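Local atomic coordinates of nicotinamide-nucleotide adenylyltransferase NadR family / Ribosylnicotinamide kinase (PDB entry 6GYE), a protein that binds nicotinamide riboside and probably phosphorylates it and adenylylates the resulting mononucleotide on the way to NAD+. Residues S9-G13 and K14-I18; Q330-F334 and G335-K339. All coordinates share one frame; numbering follows the deposited sequence.

How the interactions relate
From the N terminus, interaction 1 comes first. Residues 9-18 lead from the start of the modelled chain into strand 15-21, the middle strand of the N-terminal parallel sheet. Interaction 2 lies far along the chain, within its AAA-family, P-loop NTPase part. There residues 330-339 close helix 320-333 and lead on to strand 340-342, at one border of the second parallel sheet. Each contact is a local turn in continuous chain. The two follow in series, so they neither nest nor cross. The centres of interaction 1 and interaction 2 are about 52 Å apart, on opposite sides of the chain's centre. The nearest atoms of interaction 1 and interaction 2 are about 38 Å apart.

Interaction 1: S9-G13 and K14-I18; sequences SKLSG and KNIGI
The turn that feeds strand 15-21, the central strand of the N-terminal parallel sheet, folds Leu-11 back onto Ile-16. The two side chains run alongside each other, pointing opposite ways. Their nearest atoms are Leu-11 CD2 and Ile-16 CG2, 4.1 Å apart. Chi1 of Ile-16 is -54°: CG1 lies beside the backbone N and anti to the carbonyl carbon. This leaves CG2 anti to the N and turned to Leu-11. CG1 carries CD1 back to the turn, where it meets two backbone carbonyls. An alanine in place of Ile-16 lacks both branches and would probably leave a gap beside Leu-11 and lose the methyl that touches the Ser-12 and Gly-13 carbonyls. The turn also bonds to partners outside residues 9-18. Glu-114 OE2 accepts a hydrogen bond from Gly-13 N, and Glu-114 OE1 forms a salt bridge with Lys-14 NZ. Asp-42 accepts from Asn-15 N, while Ile-16 pairs by backbone with Ser-118 of the neighbouring strand 118-123. Gly-13 has a positive phi of 104°. With that backbone angle a CB would press on Ser-12 O, and only a glycine sits here without strain. At the inside of the turn, Ile-16 CD1 lies 3.7 Å from Ser-12 O and 3.7 Å from Gly-13 O.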
loop_
_atom_site.group_PDB
_atom_site.type_symbol
_atom_site.label_atom_id
_atom_site.label_comp_id
_atom_site.label_asym_id
_atom_site.label_seq_id
_atom_site.Cartn_x
_atom_site.Cartn_y
_atom_site.Cartn_z
ATOM N N SER A 9 -27.500 -7.123 -8.756
ATOM C CA SER A 9 -26.466 -7.005 -7.723
ATOM C C SER A 9 -26.945 -6.241 -6.489
ATOM O O SER A 9 -26.204 -5.454 -5.891
ATOM C CB SER A 9 -25.222 -6.353 -8.323
ATOM O OG SER A 9 -25.502 -5.045 -8.795
ATOM N N LYS A 10 -28.194 -6.452 -6.107
ATOM C CA LYS A 10 -28.789 -5.832 -4.938
ATOM C C LYS A 10 -28.878 -6.843 -3.796
ATOM O O LYS A 10 -28.796 -8.058 -3.996
ATOM C CB LYS A 10 -30.183 -5.278 -5.277
ATOM C CG LYS A 10 -30.163 -4.187 -6.347
ATOM C CD LYS A 10 -31.545 -3.903 -6.905
ATOM C CE LYS A 10 -31.552 -2.631 -7.745
ATOM N NZ LYS A 10 -32.805 -1.842 -7.543
ATOM N N LEU A 11 -29.003 -6.311 -2.582
ATOM C CA LEU A 11 -29.120 -7.137 -1.394
ATOM C C LEU A 11 -30.510 -7.757 -1.314
ATOM O O LEU A 11 -31.519 -7.055 -1.444
ATOM C CB LEU A 11 -28.842 -6.276 -0.170
ATOM C CG LEU A 11 -28.010 -6.823 0.968
ATOM C CD1 LEU A 11 -26.754 -7.528 0.479
ATOM C CD2 LEU A 11 -27.672 -5.642 1.859
ATOM N N SER A 12 -30.568 -9.073 -1.115
ATOM C CA SER A 12 -31.831 -9.771 -0.919
ATOM C C SER A 12 -32.150 -9.904 0.566
ATOM O O SER A 12 -31.291 -9.717 1.429
ATOM C CB SER A 12 -31.782 -11.158 -1.550
ATOM O OG SER A 12 -30.877 -11.981 -0.835
ATOM N N GLY A 13 -33.401 -10.246 0.859
ATOM C CA GLY A 13 -33.826 -10.497 2.223
ATOM C C GLY A 13 -34.637 -9.349 2.802
ATOM O O GLY A 13 -34.692 -8.244 2.264
ATOM N N LYS A 14 -35.280 -9.628 3.940
ATOM C CA LYS A 14 -36.098 -8.641 4.647
ATOM C C LYS A 14 -35.365 -7.933 5.787
ATOM O O LYS A 14 -35.548 -6.729 5.972
ATOM C CB LYS A 14 -37.372 -9.295 5.195
ATOM C CG LYS A 14 -38.404 -9.652 4.136
ATOM C CD LYS A 14 -39.015 -8.412 3.501
ATOM C CE LYS A 14 -40.231 -8.767 2.657
ATOM N NZ LYS A 14 -39.867 -9.659 1.520
ATOM N N ASN A 15 -34.541 -8.633 6.564
ATOM C CA ASN A 15 -33.827 -8.017 7.684
ATOM C C ASN A 15 -32.455 -7.558 7.207
ATOM O O ASN A 15 -31.575 -8.380 6.935
ATOM C CB ASN A 15 -33.698 -8.986 8.851
ATOM C CG ASN A 15 -35.029 -9.361 9.430
ATOM O OD1 ASN A 15 -35.814 -8.495 9.807
ATOM N ND2 ASN A 15 -35.290 -10.656 9.522
ATOM N N ILE A 16 -32.280 -6.245 7.094
ATOM C CA ILE A 16 -31.077 -5.652 6.519
ATOM C C ILE A 16 -30.376 -4.824 7.588
ATOM O O ILE A 16 -31.010 -3.990 8.247
ATOM C CB ILE A 16 -31.407 -4.769 5.304
ATOM C CG1 ILE A 16 -32.223 -5.543 4.245
ATOM C CG2 ILE A 16 -30.135 -4.129 4.775
ATOM C CD1 ILE A 16 -31.577 -6.812 3.719
ATOM N N GLY A 17 -29.071 -5.033 7.743
ATOM C CA GLY A 17 -28.246 -4.233 8.637
ATOM C C GLY A 17 -27.398 -3.252 7.846
ATOM O O GLY A 17 -26.877 -3.589 6.780
ATOM N N ILE A 18 -27.259 -2.045 8.374
ATOM C CA ILE A 18 -26.479 -0.985 7.748
ATOM C C ILE A 18 -25.305 -0.700 8.667
ATOM O O ILE A 18 -25.493 -0.308 9.831
ATOM C CB ILE A 18 -27.308 0.290 7.493
ATOM C CG1 ILE A 18 -28.262 0.180 6.294
ATOM C CG2 ILE A 18 -26.391 1.435 7.129
ATOM C CD1 ILE A 18 -29.050 -1.063 6.127
#

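Interaction 2: Q330-F334 and G335-K339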
loop_
_atom_site.group_PDB
_atom_site.type_symbol
_atom_site.label_atom_id
_atom_site.label_comp_id
_atom_site.label_asym_id
_atom_site.label_seq_id
_atom_site.Cartn_x
_atom_site.Cartn_y
_atom_site.Cartn_z
ATOM N N GLN A 330 21.287 10.991 -10.303
ATOM C CA GLN A 330 19.882 10.690 -10.545
ATOM C C GLN A 330 19.079 10.684 -9.251
ATOM O O GLN A 330 17.957 11.201 -9.217
ATOM C CB GLN A 330 19.747 9.363 -11.298
ATOM C CG GLN A 330 20.352 9.420 -12.716
ATOM C CD GLN A 330 19.785 8.347 -13.646
ATOM O OE1 GLN A 330 18.678 7.852 -13.434
ATOM N NE2 GLN A 330 20.544 7.989 -14.684
ATOM N N LEU A 331 19.631 10.122 -8.171
ATOM C CA LEU A 331 18.939 10.204 -6.887
ATOM C C LEU A 331 18.700 11.659 -6.490
ATOM O O LEU A 331 17.674 11.982 -5.879
ATOM C CB LEU A 331 19.720 9.456 -5.799
ATOM C CG LEU A 331 19.758 7.923 -5.918
ATOM C CD1 LEU A 331 20.764 7.281 -4.956
ATOM C CD2 LEU A 331 18.387 7.335 -5.697
ATOM N N ALA A 332 19.610 12.560 -6.859
ATOM C CA ALA A 332 19.321 13.974 -6.677
ATOM C C ALA A 332 18.229 14.426 -7.638
ATOM O O ALA A 332 17.299 15.137 -7.242
ATOM C CB ALA A 332 20.590 14.804 -6.864
ATOM N N GLU A 333 18.313 14.005 -8.902
ATOM C CA GLU A 333 17.318 14.399 -9.896
ATOM C C GLU A 333 15.892 14.092 -9.435
ATOM O O GLU A 333 14.978 14.887 -9.665
ATOM C CB GLU A 333 17.616 13.710 -11.232
ATOM C CG GLU A 333 16.563 13.946 -12.305
ATOM C CD GLU A 333 16.920 13.329 -13.645
ATOM O OE1 GLU A 333 16.234 13.641 -14.645
ATOM O OE2 GLU A 333 17.899 12.554 -13.710
ATOM N N PHE A 334 15.682 12.970 -8.752
ATOM C CA PHE A 334 14.349 12.591 -8.300
ATOM C C PHE A 334 14.092 12.971 -6.844
ATOM O O PHE A 334 13.112 12.503 -6.262
ATOM C CB PHE A 334 14.122 11.088 -8.515
ATOM C CG PHE A 334 14.109 10.685 -9.968
ATOM C CD1 PHE A 334 13.013 10.972 -10.777
ATOM C CD2 PHE A 334 15.206 10.068 -10.539
ATOM C CE1 PHE A 334 13.003 10.635 -12.125
ATOM C CE2 PHE A 334 15.207 9.729 -11.891
ATOM C CZ PHE A 334 14.098 10.014 -12.686
ATOM N N GLY A 335 14.951 13.795 -6.249
ATOM C CA GLY A 335 14.720 14.327 -4.906
ATOM C C GLY A 335 14.671 13.308 -3.785
ATOM O O GLY A 335 13.861 13.444 -2.860
ATOM N N LEU A 336 15.542 12.306 -3.823
ATOM C CA LEU A 336 15.507 11.199 -2.879
ATOM C C LEU A 336 16.618 11.258 -1.835
ATOM O O LEU A 336 16.746 10.331 -1.028
ATOM C CB LEU A 336 15.595 9.880 -3.645
ATOM C CG LEU A 336 14.478 9.644 -4.658
ATOM C CD1 LEU A 336 14.836 8.487 -5.561
ATOM C CD2 LEU A 336 13.181 9.370 -3.939
ATOM N N LEU A 337 17.420 12.320 -1.821
ATOM C CA LEU A 337 18.667 12.274 -1.062
ATOM C C LEU A 337 18.440 12.093 0.432
ATOM O O LEU A 337 19.313 11.558 1.125
ATOM C CB LEU A 337 19.483 13.537 -1.325
ATOM C CG LEU A 337 20.015 13.583 -2.756
ATOM C CD1 LEU A 337 20.886 14.776 -2.956
ATOM C CD2 LEU A 337 20.787 12.297 -3.054
ATOM N N ASP A 338 17.280 12.505 0.951
ATOM C CA ASP A 338 17.042 12.379 2.388
ATOM C C ASP A 338 16.758 10.950 2.823
ATOM O O ASP A 338 16.856 10.650 4.018
ATOM C CB ASP A 338 15.890 13.282 2.817
ATOM C CG ASP A 338 16.332 14.716 3.038
ATOM O OD1 ASP A 338 17.512 14.935 3.405
ATOM O OD2 ASP A 338 15.504 15.625 2.841
ATOM N N LYS A 339 16.454 10.060 1.883
ATOM C CA LYS A 339 16.257 8.649 2.170
ATOM C C LYS A 339 17.496 7.806 1.891
ATOM O O LYS A 339 17.457 6.589 2.096
ATOM C CB LYS A 339 15.077 8.122 1.340
ATOM C CG LYS A 339 13.751 8.802 1.680
ATOM C CD LYS A 339 12.673 8.401 0.684
ATOM C CE LYS A 339 11.313 8.975 1.072
ATOM N NZ LYS A 339 10.314 8.611 0.029
#
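Leu-336 and Leu-331 meet at the C-terminal end of helix 320-333, where a Schellman motif stops the helix. Their side chains lie roughly perpendicular, with Leu-336 CD1 3.7 Å from Leu-331 CD2. Leu-336 keeps CG beside its own N and anti to its carbonyl carbon (chi1 -59°). With chi2 extended at 167°, Leu-336 CD1 also comes to 4.0 Å from Phe-334 CB. Phe-334 touches Leu-336 through this CB, while the end of its side chain leads away toward Arg-266. Leu-336 CG rests 3.6 Å from Phe-334 O. Leu-337 takes a similar first torsion but reaches back to another part of the last turn. Leu-337 CD1 sits 3.9 Å from Ala-332 CB, and Leu-337 CD2 lies 4.1 Å from Leu-331 CB. Two backbone bonds fix the turn. Leu-336 N donates to Leu-331 O over 3.0 Å. Gly-335 N donates to Ala-332 O over 2.9 Å. Gly-335 is the C-prime residue, with a positive phi of 63°. Outside the turn, Leu-331 packs on Val-299 and Leu-336 on Ile-297, both of strand 296-300. Leu-336 also touches Ile-263, and its side chain is about 10 Å from the bound nicotinamide riboside. The chemistry implies a division of labour: the two N-H groups satisfy carbonyls at the helix end, while the leucines add apolar contacts across the reversal.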